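Local coordinates for Alr4995 protein (Nostoc sp., PDB 6LRG) that binds ornithine and NAD+ and probably couples arginine dihydrolase activity to conversion of ornithine to proline, at the interface of chains A and B. Numbering follows the deposited sequence. Chains: chain A/B, Alr4995 protein.

The interface of chains A and B. Residues chain A 295, 300, 319; chain B 295, 300-301, 304, 316.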
# COMPACT_ATOMS: atom_id res chain seq x y z
N LEU A 295 21.98 -15.49 -25.52
CA LEU A 295 22.24 -16.09 -24.22
C LEU A 295 22.30 -15.06 -23.08
O LEU A 295 21.76 -15.31 -22.00
CB LEU A 295 23.52 -16.90 -24.26
CG LEU A 295 23.34 -18.13 -25.16
CD1 LEU A 295 24.60 -18.98 -25.22
CD2 LEU A 295 22.15 -18.96 -24.70
N ILE A 300 16.03 -15.40 -26.36
CA ILE A 300 15.60 -16.67 -26.89
C ILE A 300 14.61 -17.29 -25.91
O ILE A 300 13.58 -17.84 -26.30
CB ILE A 300 16.81 -17.60 -27.17
CG1 ILE A 300 16.48 -18.59 -28.28
CG2 ILE A 300 17.33 -18.31 -25.91
CD1 ILE A 300 16.58 -17.95 -29.63
N PHE A 319 21.21 -23.67 -33.56
CA PHE A 319 21.72 -22.58 -32.75
C PHE A 319 23.19 -22.40 -33.09
O PHE A 319 23.97 -23.34 -33.01
CB PHE A 319 21.52 -22.88 -31.26
CG PHE A 319 21.94 -21.76 -30.35
CD1 PHE A 319 21.11 -20.67 -30.15
CD2 PHE A 319 23.16 -21.81 -29.69
CE1 PHE A 319 21.50 -19.63 -29.31
CE2 PHE A 319 23.56 -20.77 -28.86
CZ PHE A 319 22.72 -19.68 -28.67
N LEU B 295 17.71 -23.63 -23.45
CA LEU B 295 17.27 -22.47 -24.19
C LEU B 295 15.93 -21.95 -23.74
O LEU B 295 15.71 -20.74 -23.78
CB LEU B 295 17.20 -22.80 -25.68
CG LEU B 295 18.58 -23.01 -26.31
CD1 LEU B 295 18.44 -23.45 -27.75
CD2 LEU B 295 19.39 -21.72 -26.19
N ILE B 300 20.43 -21.55 -18.78
CA ILE B 300 21.76 -21.11 -19.20
C ILE B 300 21.88 -19.59 -19.05
O ILE B 300 22.94 -19.07 -18.79
CB ILE B 300 22.05 -21.53 -20.67
CG1 ILE B 300 23.47 -21.12 -21.08
CG2 ILE B 300 21.05 -20.92 -21.62
CD1 ILE B 300 24.55 -22.04 -20.57
N ASN B 301 20.74 -18.91 -19.16
CA ASN B 301 20.69 -17.47 -19.17
C ASN B 301 20.76 -16.93 -17.74
O ASN B 301 21.27 -15.85 -17.48
CB ASN B 301 19.41 -17.02 -19.92
CG ASN B 301 18.88 -15.68 -19.46
OD1 ASN B 301 19.61 -14.69 -19.36
ND2 ASN B 301 17.57 -15.64 -19.19
N LEU B 304 24.55 -17.37 -16.58
CA LEU B 304 25.43 -16.32 -17.08
C LEU B 304 25.22 -15.02 -16.33
O LEU B 304 26.17 -14.29 -16.09
CB LEU B 304 25.21 -16.09 -18.57
CG LEU B 304 25.41 -17.38 -19.36
CD1 LEU B 304 25.15 -17.18 -20.85
CD2 LEU B 304 26.80 -17.92 -19.10
N VAL B 316 31.22 -18.98 -23.33
CA VAL B 316 30.53 -20.21 -23.71
C VAL B 316 31.36 -20.94 -24.75
O VAL B 316 31.48 -20.50 -25.88
CB VAL B 316 29.12 -19.94 -24.25
CG1 VAL B 316 28.51 -21.22 -24.78
CG2 VAL B 316 28.24 -19.34 -23.16
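In the LOR/SDH conserved region of AgrE, the short helix 294-297 of each chain meets its two-fold partner and the neighbouring helix 299-310, an apolar contact in which one leucine from each chain reaches toward the other; it is part of a two-fold symmetric interface in the deposited assembly of four copies and may reflect the working oligomer. It illustrates how, in a two-fold contact, a residue can meet its own copy while its other pairings recur with the chains exchanged. A:Leu295 and B:Leu295 approach at a slant, their CD2 methyls 4.2 Å apart. In A:Leu295, chi1 -68° sets CG beside the backbone N, and chi2 -179° sends CD1 and CD2 to different partners. Its CD2 meets the CG2 methyl of B:Ile300 at 3.8 Å, while CD1 points to CG2 of B:Val316 on strand 313-320, the two side chains running nearly perpendicular. Nearer the backbone, CB of A:Leu295 rests on CD1 of B:Leu304 at 3.8 Å, one helical turn beyond B:Ile300.

The exchanged arrangement recurs around B:Leu295, whose CD2 lies 4.0 Å from CG2 of A:Ile300. That same isoleucine methyl also touches the backbone O of B:Leu295 at 3.6 Å. From strand 313-320, A:Phe319 turns one ring face to B:Leu295, with CD2 standing 4.3 Å above the ring plane and displaced toward the rim. On helix 299-310, the carboxamide of B:Asn301 lies beside the carbonyl of A:Leu295, OD1 modelled 3.5 Å from its O.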